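Local coordinates for protein glucosamine-6-phosphate deaminase (Thermotoga maritima, PDB 1J5X) that belongs to the SIS-domain family and folds into two alpha/beta lobes, each built around a parallel beta-sheet, at residues Pro194-Ile199 with Ala308-Val313; Thr21-Glu26 with Pro314-Gly319; Thr289-Glu292 with Gly297-Pro300; Lys29-Phe34 with Arg185-Val190; Val153-Glu156 with Lys162-Ser165. All coordinates share one frame; numbering follows the deposited sequence.

Contact 1. Residues Pro194-Ile199 with Ala308-Val313; sequences PEFFDI and AFLRTV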
# COMPACT_ATOMS: atom_id res chain seq x y z
N PRO A 194 -7.23 15.97 -2.77
CA PRO A 194 -6.45 17.19 -2.50
C PRO A 194 -6.61 17.69 -1.07
O PRO A 194 -5.64 17.99 -0.36
CB PRO A 194 -6.99 18.19 -3.54
CG PRO A 194 -7.41 17.28 -4.74
CD PRO A 194 -7.97 16.03 -4.07
N GLU A 195 -7.87 17.78 -0.61
CA GLU A 195 -8.11 18.23 0.75
C GLU A 195 -7.50 17.23 1.74
O GLU A 195 -6.91 17.60 2.75
CB GLU A 195 -9.63 18.37 1.00
CG GLU A 195 -10.02 18.62 2.47
CD GLU A 195 -11.51 18.98 2.66
OE1 GLU A 195 -12.31 18.78 1.72
OE2 GLU A 195 -11.86 19.44 3.76
N PHE A 196 -7.64 15.94 1.44
CA PHE A 196 -7.09 14.90 2.33
C PHE A 196 -5.59 15.11 2.50
O PHE A 196 -5.05 15.05 3.62
CB PHE A 196 -7.32 13.49 1.73
CG PHE A 196 -6.78 12.37 2.58
CD1 PHE A 196 -7.24 12.16 3.88
CD2 PHE A 196 -5.82 11.46 2.06
CE1 PHE A 196 -6.77 11.09 4.64
CE2 PHE A 196 -5.36 10.39 2.84
CZ PHE A 196 -5.82 10.21 4.09
N PHE A 197 -4.95 15.38 1.38
CA PHE A 197 -3.50 15.60 1.34
C PHE A 197 -3.12 16.83 2.16
O PHE A 197 -2.24 16.78 3.04
CB PHE A 197 -3.06 15.74 -0.11
CG PHE A 197 -1.58 16.07 -0.26
CD1 PHE A 197 -1.12 17.39 -0.13
CD2 PHE A 197 -0.64 15.05 -0.46
CE1 PHE A 197 0.27 17.70 -0.21
CE2 PHE A 197 0.74 15.34 -0.54
CZ PHE A 197 1.19 16.65 -0.41
N ASP A 198 -3.82 17.95 1.92
CA ASP A 198 -3.51 19.18 2.64
C ASP A 198 -3.75 19.05 4.13
O ASP A 198 -2.97 19.55 4.92
CB ASP A 198 -4.31 20.38 2.04
CG ASP A 198 -3.96 20.65 0.56
OD1 ASP A 198 -2.86 20.27 0.08
OD2 ASP A 198 -4.79 21.27 -0.14
N ILE A 199 -4.82 18.37 4.55
CA ILE A 199 -5.06 18.19 5.97
C ILE A 199 -3.91 17.33 6.54
O ILE A 199 -3.40 17.58 7.66
CB ILE A 199 -6.45 17.45 6.26
CG1 ILE A 199 -7.63 18.39 5.89
CG2 ILE A 199 -6.50 16.98 7.72
CD1 ILE A 199 -9.04 17.74 5.89
N ALA A 308 -8.80 2.64 1.10
CA ALA A 308 -7.46 2.06 1.19
C ALA A 308 -6.47 2.70 0.23
O ALA A 308 -5.31 2.90 0.62
CB ALA A 308 -7.49 0.53 0.98
N PHE A 309 -6.93 3.07 -0.98
CA PHE A 309 -6.01 3.64 -1.96
C PHE A 309 -5.46 5.05 -1.61
O PHE A 309 -4.50 5.54 -2.24
CB PHE A 309 -6.62 3.61 -3.34
CG PHE A 309 -7.68 4.66 -3.57
CD1 PHE A 309 -9.01 4.41 -3.22
CD2 PHE A 309 -7.33 5.93 -4.09
CE1 PHE A 309 -9.98 5.41 -3.40
CE2 PHE A 309 -8.27 6.93 -4.27
CZ PHE A 309 -9.61 6.68 -3.93
N LEU A 310 -6.06 5.71 -0.62
CA LEU A 310 -5.55 6.99 -0.17
C LEU A 310 -4.80 6.86 1.16
O LEU A 310 -4.09 7.77 1.57
CB LEU A 310 -6.69 7.94 0.11
CG LEU A 310 -7.59 8.43 -1.03
CD1 LEU A 310 -8.76 9.27 -0.43
CD2 LEU A 310 -6.74 9.34 -1.96
N ARG A 311 -5.00 5.75 1.89
CA ARG A 311 -4.49 5.74 3.25
C ARG A 311 -3.01 5.59 3.54
O ARG A 311 -2.64 5.61 4.72
CB ARG A 311 -5.30 4.77 4.13
CG ARG A 311 -6.74 5.36 4.50
CD ARG A 311 -7.63 4.23 5.04
NE ARG A 311 -8.90 4.71 5.63
CZ ARG A 311 -9.07 4.95 6.93
NH1 ARG A 311 -8.05 4.76 7.79
NH2 ARG A 311 -10.29 5.36 7.38
N THR A 312 -2.20 5.41 2.52
CA THR A 312 -0.74 5.41 2.78
C THR A 312 -0.20 6.86 2.62
O THR A 312 0.95 7.15 2.96
CB THR A 312 0.09 4.46 1.86
OG1 THR A 312 0.02 4.84 0.50
CG2 THR A 312 -0.43 3.01 2.02
N VAL A 313 -1.02 7.77 2.15
CA VAL A 313 -0.55 9.15 1.97
C VAL A 313 -0.03 9.78 3.28
O VAL A 313 1.05 10.39 3.31
CB VAL A 313 -1.68 10.02 1.36
CG1 VAL A 313 -1.31 11.52 1.39
CG2 VAL A 313 -1.93 9.61 -0.06

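Contact 2. Residues Thr21-Glu26 with Pro314-Gly319; sequences TDQKNE and PAQILG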
# COMPACT_ATOMS: atom_id res chain seq x y z
N THR A 21 3.07 14.31 -3.94
CA THR A 21 2.12 15.39 -4.23
C THR A 21 1.23 15.11 -5.43
O THR A 21 0.11 15.62 -5.51
CB THR A 21 2.89 16.74 -4.42
OG1 THR A 21 3.62 16.96 -3.23
CG2 THR A 21 1.89 17.92 -4.58
N ASP A 22 1.68 14.24 -6.33
CA ASP A 22 0.89 13.90 -7.48
C ASP A 22 -0.42 13.17 -7.06
O ASP A 22 -1.33 13.06 -7.87
CB ASP A 22 1.63 12.98 -8.44
CG ASP A 22 2.66 13.73 -9.33
OD1 ASP A 22 2.53 14.99 -9.42
OD2 ASP A 22 3.53 13.04 -9.94
N GLN A 23 -0.47 12.66 -5.84
CA GLN A 23 -1.69 11.97 -5.40
C GLN A 23 -2.75 13.05 -5.18
O GLN A 23 -3.94 12.77 -5.08
CB GLN A 23 -1.41 11.17 -4.13
CG GLN A 23 -0.70 9.86 -4.51
CD GLN A 23 0.20 9.34 -3.41
OE1 GLN A 23 0.01 8.09 -3.08
NE2 GLN A 23 1.07 10.07 -2.86
N LYS A 24 -2.29 14.29 -5.07
CA LYS A 24 -3.22 15.40 -4.95
C LYS A 24 -3.44 16.01 -6.30
O LYS A 24 -4.57 16.30 -6.70
CB LYS A 24 -2.69 16.47 -4.01
CG LYS A 24 -3.29 17.86 -4.32
CD LYS A 24 -3.09 18.78 -3.15
CE LYS A 24 -1.85 19.59 -3.28
NZ LYS A 24 -1.87 20.74 -2.29
N ASN A 25 -2.36 16.24 -7.06
CA ASN A 25 -2.51 16.90 -8.35
C ASN A 25 -2.90 16.14 -9.59
O ASN A 25 -3.46 16.71 -10.52
CB ASN A 25 -1.22 17.69 -8.68
CG ASN A 25 -0.93 18.78 -7.67
OD1 ASN A 25 -1.85 19.49 -7.24
ND2 ASN A 25 0.33 18.94 -7.28
N GLU A 26 -2.60 14.86 -9.64
CA GLU A 26 -2.85 14.12 -10.86
C GLU A 26 -3.79 12.93 -10.75
O GLU A 26 -4.09 12.28 -11.74
CB GLU A 26 -1.50 13.64 -11.40
CG GLU A 26 -0.43 14.76 -11.33
CD GLU A 26 0.86 14.46 -12.14
OE1 GLU A 26 1.17 13.26 -12.35
OE2 GLU A 26 1.58 15.42 -12.54
N PRO A 314 -0.77 9.66 4.37
CA PRO A 314 -0.26 10.24 5.61
C PRO A 314 1.16 9.70 5.96
O PRO A 314 2.04 10.45 6.34
CB PRO A 314 -1.27 9.80 6.64
CG PRO A 314 -2.59 9.82 5.84
CD PRO A 314 -2.16 9.13 4.56
N ALA A 315 1.36 8.38 5.83
CA ALA A 315 2.69 7.82 6.15
C ALA A 315 3.77 8.25 5.15
O ALA A 315 4.93 8.42 5.55
CB ALA A 315 2.59 6.23 6.23
N GLN A 316 3.42 8.45 3.88
CA GLN A 316 4.42 8.94 2.90
C GLN A 316 4.84 10.37 3.32
O GLN A 316 5.98 10.75 3.17
CB GLN A 316 3.82 9.07 1.53
CG GLN A 316 3.41 7.75 0.85
CD GLN A 316 2.61 8.03 -0.42
OE1 GLN A 316 2.90 8.94 -1.13
NE2 GLN A 316 1.60 7.21 -0.71
N ILE A 317 3.87 11.17 3.78
CA ILE A 317 4.16 12.54 4.23
C ILE A 317 4.97 12.49 5.53
O ILE A 317 5.90 13.30 5.72
CB ILE A 317 2.81 13.36 4.40
CG1 ILE A 317 2.21 13.61 3.03
CG2 ILE A 317 3.05 14.68 5.19
CD1 ILE A 317 0.76 14.26 3.07
N LEU A 318 4.65 11.57 6.42
CA LEU A 318 5.40 11.42 7.65
C LEU A 318 6.84 11.06 7.27
O LEU A 318 7.80 11.67 7.77
CB LEU A 318 4.83 10.30 8.52
CG LEU A 318 5.65 10.00 9.79
CD1 LEU A 318 5.67 11.23 10.79
CD2 LEU A 318 4.98 8.84 10.48
N GLY A 319 6.99 10.12 6.34
CA GLY A 319 8.33 9.69 5.97
C GLY A 319 9.13 10.88 5.44
O GLY A 319 10.32 11.09 5.81

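Contact 3. Residues Thr289-Glu292 with Gly297-Pro300; sequences TVLE and GDIP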
# COMPACT_ATOMS: atom_id res chain seq x y z
N THR A 289 2.52 9.04 21.18
CA THR A 289 1.77 10.10 20.53
C THR A 289 0.89 9.27 19.55
O THR A 289 1.43 8.46 18.79
CB THR A 289 2.69 10.96 19.69
OG1 THR A 289 3.59 11.68 20.55
CG2 THR A 289 1.90 11.91 18.86
N VAL A 290 -0.41 9.46 19.56
CA VAL A 290 -1.28 8.69 18.65
C VAL A 290 -2.04 9.59 17.74
O VAL A 290 -2.58 10.64 18.18
CB VAL A 290 -2.28 7.89 19.43
CG1 VAL A 290 -3.18 7.09 18.43
CG2 VAL A 290 -1.55 6.99 20.46
N LEU A 291 -2.02 9.23 16.46
CA LEU A 291 -2.72 9.95 15.41
C LEU A 291 -3.71 8.99 14.73
O LEU A 291 -3.34 7.86 14.34
CB LEU A 291 -1.71 10.47 14.41
CG LEU A 291 -2.20 11.45 13.36
CD1 LEU A 291 -1.08 12.46 13.00
CD2 LEU A 291 -2.60 10.64 12.12
N GLU A 292 -4.98 9.40 14.63
CA GLU A 292 -5.95 8.55 13.94
C GLU A 292 -6.24 9.03 12.55
O GLU A 292 -6.49 10.23 12.31
CB GLU A 292 -7.27 8.48 14.71
CG GLU A 292 -7.23 7.70 15.99
CD GLU A 292 -8.49 7.96 16.84
OE1 GLU A 292 -8.48 8.93 17.64
OE2 GLU A 292 -9.46 7.19 16.73
N GLY A 297 -11.32 10.97 13.53
CA GLY A 297 -9.93 11.02 13.96
C GLY A 297 -9.26 12.32 13.57
O GLY A 297 -9.94 13.28 13.19
N ASP A 298 -7.94 12.34 13.65
CA ASP A 298 -7.14 13.51 13.34
C ASP A 298 -7.08 13.91 11.89
O ASP A 298 -6.92 15.09 11.57
CB ASP A 298 -5.71 13.29 13.87
CG ASP A 298 -5.69 12.98 15.34
OD1 ASP A 298 -5.77 11.78 15.74
OD2 ASP A 298 -5.64 13.97 16.12
N ILE A 299 -7.13 12.93 10.99
CA ILE A 299 -7.12 13.19 9.56
C ILE A 299 -8.35 12.44 9.01
O ILE A 299 -8.33 11.22 8.76
CB ILE A 299 -5.84 12.62 8.88
CG1 ILE A 299 -4.57 13.28 9.45
CG2 ILE A 299 -5.87 12.90 7.40
CD1 ILE A 299 -3.24 12.60 8.80
N PRO A 300 -9.46 13.16 8.79
CA PRO A 300 -10.68 12.55 8.30
C PRO A 300 -10.59 12.01 6.91
O PRO A 300 -10.01 12.64 6.03
CB PRO A 300 -11.71 13.70 8.36
CG PRO A 300 -11.02 14.76 9.19
CD PRO A 300 -9.58 14.62 8.79

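Contact 4. Residues Lys29-Phe34 with Arg185-Val190; sequences KFFENF and RFSELV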
# COMPACT_ATOMS: atom_id res chain seq x y z
N LYS A 29 -7.12 13.05 -12.85
CA LYS A 29 -6.86 12.83 -14.26
C LYS A 29 -6.60 11.36 -14.57
O LYS A 29 -7.10 10.81 -15.56
CB LYS A 29 -5.64 13.66 -14.67
CG LYS A 29 -5.19 13.49 -16.10
CD LYS A 29 -4.03 14.50 -16.34
CE LYS A 29 -3.53 14.53 -17.78
NZ LYS A 29 -2.26 15.32 -17.81
N PHE A 30 -5.79 10.73 -13.73
CA PHE A 30 -5.46 9.34 -13.91
C PHE A 30 -6.76 8.53 -13.77
O PHE A 30 -7.04 7.63 -14.55
CB PHE A 30 -4.45 8.90 -12.84
CG PHE A 30 -4.33 7.41 -12.70
CD1 PHE A 30 -3.63 6.66 -13.63
CD2 PHE A 30 -4.98 6.74 -11.62
CE1 PHE A 30 -3.53 5.25 -13.52
CE2 PHE A 30 -4.91 5.34 -11.50
CZ PHE A 30 -4.18 4.58 -12.44
N PHE A 31 -7.52 8.86 -12.73
CA PHE A 31 -8.78 8.13 -12.49
C PHE A 31 -9.70 8.20 -13.71
O PHE A 31 -10.22 7.17 -14.20
CB PHE A 31 -9.49 8.75 -11.27
CG PHE A 31 -10.81 8.11 -10.96
CD1 PHE A 31 -10.88 6.77 -10.55
CD2 PHE A 31 -12.00 8.85 -11.08
CE1 PHE A 31 -12.12 6.16 -10.27
CE2 PHE A 31 -13.26 8.27 -10.80
CZ PHE A 31 -13.33 6.92 -10.40
N GLU A 32 -9.86 9.42 -14.24
CA GLU A 32 -10.80 9.63 -15.34
C GLU A 32 -10.31 9.14 -16.66
O GLU A 32 -11.08 8.66 -17.48
CB GLU A 32 -11.17 11.11 -15.44
CG GLU A 32 -11.81 11.66 -14.16
CD GLU A 32 -12.18 13.13 -14.24
OE1 GLU A 32 -11.62 13.84 -15.11
OE2 GLU A 32 -13.02 13.60 -13.43
N ASN A 33 -9.01 9.22 -16.89
CA ASN A 33 -8.54 8.76 -18.18
C ASN A 33 -8.23 7.28 -18.29
O ASN A 33 -8.36 6.69 -19.36
CB ASN A 33 -7.36 9.62 -18.60
CG ASN A 33 -7.79 11.00 -18.97
OD1 ASN A 33 -8.14 11.17 -20.24
ND2 ASN A 33 -7.88 11.89 -18.12
N PHE A 34 -7.81 6.67 -17.19
CA PHE A 34 -7.46 5.26 -17.24
C PHE A 34 -8.46 4.38 -16.44
O PHE A 34 -8.95 3.39 -16.94
CB PHE A 34 -6.05 5.04 -16.63
CG PHE A 34 -5.63 3.60 -16.58
CD1 PHE A 34 -5.16 2.96 -17.74
CD2 PHE A 34 -5.64 2.90 -15.38
CE1 PHE A 34 -4.70 1.63 -17.69
CE2 PHE A 34 -5.19 1.59 -15.31
CZ PHE A 34 -4.71 0.94 -16.46
N ARG A 185 -18.60 5.59 -5.22
CA ARG A 185 -17.82 6.18 -4.17
C ARG A 185 -16.33 6.41 -4.50
O ARG A 185 -15.68 7.23 -3.85
CB ARG A 185 -17.91 5.38 -2.88
CG ARG A 185 -19.20 5.75 -2.10
CD ARG A 185 -18.86 6.77 -0.97
NE ARG A 185 -18.82 6.08 0.28
CZ ARG A 185 -18.34 6.50 1.45
NH1 ARG A 185 -17.77 7.68 1.65
NH2 ARG A 185 -18.50 5.68 2.45
N PHE A 186 -15.82 5.74 -5.50
CA PHE A 186 -14.38 5.96 -5.84
C PHE A 186 -14.24 7.39 -6.42
O PHE A 186 -13.25 8.05 -6.17
CB PHE A 186 -13.92 4.90 -6.85
CG PHE A 186 -13.69 3.54 -6.25
CD1 PHE A 186 -12.59 3.29 -5.39
CD2 PHE A 186 -14.55 2.47 -6.57
CE1 PHE A 186 -12.34 2.00 -4.86
CE2 PHE A 186 -14.32 1.20 -6.06
CZ PHE A 186 -13.23 0.93 -5.20
N SER A 187 -15.24 7.88 -7.17
CA SER A 187 -15.16 9.28 -7.70
C SER A 187 -15.13 10.24 -6.54
O SER A 187 -14.41 11.22 -6.54
CB SER A 187 -16.40 9.67 -8.55
OG SER A 187 -16.48 8.79 -9.63
N GLU A 188 -15.96 9.96 -5.54
CA GLU A 188 -15.99 10.83 -4.39
C GLU A 188 -14.64 10.80 -3.67
O GLU A 188 -14.12 11.86 -3.30
CB GLU A 188 -17.11 10.38 -3.44
CG GLU A 188 -17.09 11.09 -2.06
CD GLU A 188 -17.78 10.22 -0.97
OE1 GLU A 188 -18.90 9.68 -1.21
OE2 GLU A 188 -17.18 10.07 0.12
N LEU A 189 -14.07 9.62 -3.45
CA LEU A 189 -12.79 9.58 -2.72
C LEU A 189 -11.67 10.23 -3.53
O LEU A 189 -10.84 10.93 -2.98
CB LEU A 189 -12.42 8.15 -2.35
CG LEU A 189 -13.45 7.55 -1.37
CD1 LEU A 189 -13.31 6.04 -1.27
CD2 LEU A 189 -13.15 8.15 -0.04
N VAL A 190 -11.65 9.95 -4.82
CA VAL A 190 -10.65 10.62 -5.67
C VAL A 190 -10.79 12.15 -5.58
O VAL A 190 -9.79 12.90 -5.48
CB VAL A 190 -10.83 10.14 -7.11
CG1 VAL A 190 -10.05 11.08 -8.09
CG2 VAL A 190 -10.35 8.67 -7.23

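Contact 5. Residues Val153-Glu156 with Lys162-Ser165; sequences VREE and KSFS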
# COMPACT_ATOMS: atom_id res chain seq x y z
N VAL A 153 1.53 5.45 -15.60
CA VAL A 153 1.91 6.22 -14.43
C VAL A 153 3.42 6.48 -14.51
O VAL A 153 4.20 5.53 -14.71
CB VAL A 153 1.67 5.40 -13.15
CG1 VAL A 153 2.19 6.10 -11.94
CG2 VAL A 153 0.16 5.10 -12.98
N ARG A 154 3.83 7.73 -14.37
CA ARG A 154 5.28 8.01 -14.37
C ARG A 154 5.76 8.15 -12.97
O ARG A 154 5.38 9.07 -12.30
CB ARG A 154 5.61 9.31 -15.12
CG ARG A 154 5.86 9.09 -16.58
CD ARG A 154 6.70 10.23 -17.27
NE ARG A 154 6.97 9.89 -18.68
CZ ARG A 154 6.11 10.03 -19.70
NH1 ARG A 154 4.88 10.53 -19.51
NH2 ARG A 154 6.48 9.63 -20.93
N GLU A 155 6.56 7.21 -12.51
CA GLU A 155 7.08 7.33 -11.18
C GLU A 155 8.56 6.92 -11.30
O GLU A 155 8.89 5.79 -11.69
CB GLU A 155 6.34 6.42 -10.22
CG GLU A 155 6.72 6.66 -8.79
CD GLU A 155 6.04 5.65 -7.85
OE1 GLU A 155 6.38 4.45 -7.89
OE2 GLU A 155 5.17 6.09 -7.07
N GLU A 156 9.40 7.90 -10.96
CA GLU A 156 10.87 7.87 -11.02
C GLU A 156 11.65 7.60 -9.77
O GLU A 156 12.78 7.08 -9.83
CB GLU A 156 11.36 9.24 -11.48
CG GLU A 156 10.84 9.66 -12.78
CD GLU A 156 11.24 8.71 -13.78
OE1 GLU A 156 12.35 8.13 -13.62
OE2 GLU A 156 10.46 8.52 -14.72
N LYS A 162 3.01 7.26 -5.31
CA LYS A 162 1.75 7.32 -6.07
C LYS A 162 1.42 6.04 -6.83
O LYS A 162 0.25 5.74 -7.03
CB LYS A 162 1.80 8.48 -7.08
CG LYS A 162 2.78 8.28 -8.23
CD LYS A 162 2.82 9.59 -9.07
CE LYS A 162 3.28 9.40 -10.50
NZ LYS A 162 3.33 10.68 -11.31
N SER A 163 2.43 5.27 -7.23
CA SER A 163 2.13 4.05 -7.98
C SER A 163 1.37 3.04 -7.10
O SER A 163 0.54 2.29 -7.62
CB SER A 163 3.43 3.38 -8.52
OG SER A 163 4.28 2.98 -7.49
N PHE A 164 1.66 3.03 -5.82
CA PHE A 164 0.96 2.08 -4.94
C PHE A 164 -0.55 2.47 -4.94
O PHE A 164 -1.45 1.65 -5.23
CB PHE A 164 1.54 2.20 -3.53
CG PHE A 164 0.83 1.35 -2.49
CD1 PHE A 164 -0.35 1.80 -1.88
CD2 PHE A 164 1.34 0.10 -2.13
CE1 PHE A 164 -1.00 1.05 -0.95
CE2 PHE A 164 0.68 -0.69 -1.18
CZ PHE A 164 -0.47 -0.22 -0.59
N SER A 165 -0.80 3.74 -4.66
CA SER A 165 -2.18 4.23 -4.58
C SER A 165 -2.90 4.09 -5.88
O SER A 165 -4.06 3.66 -5.94
CB SER A 165 -2.19 5.70 -4.17
OG SER A 165 -1.58 5.87 -2.89
O HOH W 1 2.09 9.82 -14.36

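Contact 1. Residues Pro194-Ile199 with Ala308-Val313
Helix 184-205 lies against the loop that leads into helix 313-326, and there Phe196 and Phe197 pack on Leu310 and Val313. The loop closes with a type I beta turn from Leu310 to Val313, in which Val313 N donates to Leu310 O at 3.1 Å. That same oxygen faces the edge of the Phe196 ring, lying near the ring plane with Phe196 CE2 3.2 Å from Leu310 O. An aromatic C-H edge carries a slight positive charge and so suits a carbonyl neighbour. CE2 is also the apolar meeting point: it is 3.9 Å from Leu310 CB, while Val313 CB approaches the ring obliquely at 4.0 Å from Phe196 CE2. The CG of Phe196 stands opposite its backbone N (chi1 179°), which carries the ring out from the helix toward the turn. One residue on, Phe197 crosses Val313 at about a right angle, and its CD2 rests 4.0 Å from Val313 CG1. The compact, branched valine thus serves both rings, CB to one and CG1 to the other. Ile299 and Val301 add to the apolar surroundings of Phe196. All four touching residues are buried; apolar packing dominates, and the weakly polar ring edge would accommodate the turn carbonyl.

Contact 2. Residues Thr21-Glu26 with Pro314-Gly319
Gln23 and Gln316 join helix 15-25 to helix 313-326 through their side-chain amides. In Gln23, CB points toward the other helix. CG follows on the side of the backbone N (chi1 -79°), and from there the chain is extended, so that CB and CG act as a spacer carrying the amide across the gap. Its CD comes 3.6 Å from Gln316 OE1, and the two amides meet side by side, nearly in one plane, through both of their polar atoms. Gln23 OE1 receives Gln316 NE2 at 3.0 Å, the donor lying in the carbonyl plane, on a lone pair. Gln23 NE2 returns the bond to Gln316 OE1 at 2.8 Å; here the donor is tilted 19° from the carbonyl plane of Gln316. Both N-H bonds are nearly straight. With the amide planes only 20° apart, the two bonds close a nearly flat ring.

Further partners fix which way round each amide sits. Gln23 OE1 is also bonded to Ser165 OG, while Gln23 NE2 bonds to Ile20 O in its own helix. Gln316 NE2 also bonds to the hydroxyl OG1 of Thr312, just before its helix. Glutamine suits both places because a single neutral group offers a donor and an acceptor side by side at the end of a flexible chain, which lets both buried amides be paired without bringing in charge. The arrangement is a reciprocal amide-amide pair, the cyclic two-bond motif of primary amides, used here to tie an N-terminal helix to a helix near the C-terminal end.

Contact 3. Residues Thr289-Glu292 with Gly297-Pro300
Asp298 OD1 is held by two partners: it accepts the backbone N-H of Glu292 and forms a salt bridge with Arg280. The bond from Glu292 N to Asp298 OD1 is 2.7 Å long and essentially straight at 179°; the donor arrives on the anti side of the carboxylate, 20° out of its plane. Turning CG to the side of its own backbone N (chi1 -56°) sends the short aspartate side chain back to the strand. The Glu292 carbonyl completes the link, taking Ile299 N at 3.1 Å from Glu292 O, nearly along the C=O axis, and a weak bond from Asp298 N.

Gly297, lacking a side chain, lets the returning loop pass close, its CA 3.8 Å from Glu292 CB. On the apolar side, Leu291 CD2 meets Ile299 CD1 at 3.9 Å, where Phe196 and Val203 of helix 184-205 also pack on Ile299.

Two acidic groups are close here, with Glu292 OE1 4.4 Å from Asp298 OD1. Both oxygens form salt bridges to Arg280 NH1, and the Glu292 carboxylate is also paired with Lys268 and Lys277. These cations probably offset the repulsion and favour ionised carboxylates, so that the turn after edge strand 289-293 is held by charge pairing and backbone bonding together.

Contact 4. Residues Lys29-Phe34 with Arg185-Val190
Phe31 and Val190 make the CH-pi contact that centres this meeting of helices 27-35 and 184-205. Val190 CG2 sits over one face of the ring, 4.0 Å from the Phe31 centroid and 21° off the ring normal, displaced toward the CG side. The phenylalanine CG lies opposite its backbone N (chi1 178°), which projects the ring across the space between the helices. Their short segments run roughly antiparallel, 150° between axis directions, with a closest axis approach of 10.8 Å.

Plain apolar packing adds to this contact. Val190 CG1 touches the root of the aromatic side chain, 4.0 Å from Phe31 CB, so the forked valine spans both the stem and the ring. Phe186 contributes its CB, 4.1 Å from Phe31 CE1, while its own ring leads away toward Phe309 and Leu169. The two rings therefore do not stack; Phe186 meets Phe31 through its CB.

A weakly polar contact occupies the rim, where Ser187 OG lies near the ring plane, 3.5 Å from Phe31 CE2. A small hydroxyl fits the exposed border of the interface.

Bonds within each helix make up the last group. Asn33 ND2 donates to Lys29 O at 2.9 Å, on the opposite face of that carbonyl from Asn33 N, and Arg185 NH1 pairs with Glu188 OE2 at 2.9 Å. These polar groups are thus paired within their own helices. Between the helices, the chemistry implies an association resting on one aromatic ring set against a branched aliphatic side chain, with Phe186 CB and Ser187 also touching the ring and dispersion forces predominating.

Contact 5. Residues Val153-Glu156 with Lys162-Ser165
The carboxylate of Glu155 docks on Ser163 in the first turn of helix 162-179 through two bonds. Ser163 OG donates to Glu155 OE1 at 2.6 Å, on the syn side but 34° out of the carboxylate plane. Ser163 N reaches the other oxygen, Glu155 OE2, at 2.9 Å with an angle of 166°, coming from above the plane. The serine hydroxyl takes the crowded position between its backbone N and carbonyl carbon (chi1 61°), which places OG beside N and lets one residue use both donors on one carboxylate. Glutamate has the reach for this because its chain extends from the loop. Beside it, the long arm of Lys162 runs past Val153 in the opposite sense, with Val153 CG1 3.8 Å from Lys162 CE.

Around this core, Thr161 N also bonds to Glu155 OE2, and Arg109 forms a salt bridge with OE1. The carboxylate is therefore held by backbone N-H groups at the start of the helix and by an arginine.

Farther out, Asp22 of helix 15-25 positions Lys162 through a salt bridge to its NZ. A water accepts from Arg154 N at 2.7 Å and, weakly, from Lys162 NZ at 3.4 Å. The arrangement is that of a carboxylate bound at a helix N-terminus, here in the loop between strand 147-150 and the helix after it, within the alpha/beta layout of the SIS domain.

Contacts 1, 2, 4 and 5 form a continuous cluster, with centres 7 to 16 Å apart. Contacts 1 and 2 are the closest pair, tied by the Asp198-Lys24 salt bridge; contacts 1 and 4 share helix 184-205. Contact 3, on edge strand 289-293 of the four-stranded sheet, joins the cluster through Ile299, which packs on Phe196 and Pro314; its centre is about 26 Å from that of contact 5, which follows edge strand 147-150 of the five-stranded sheet. Along the chain, contact 2 spans all the others; contact 4 encloses contact 5, and contact 1 encloses contact 3. Elements from near both chain ends and helix 184-205 thus pack together, consistent with their linking the two sheet-centred lobes.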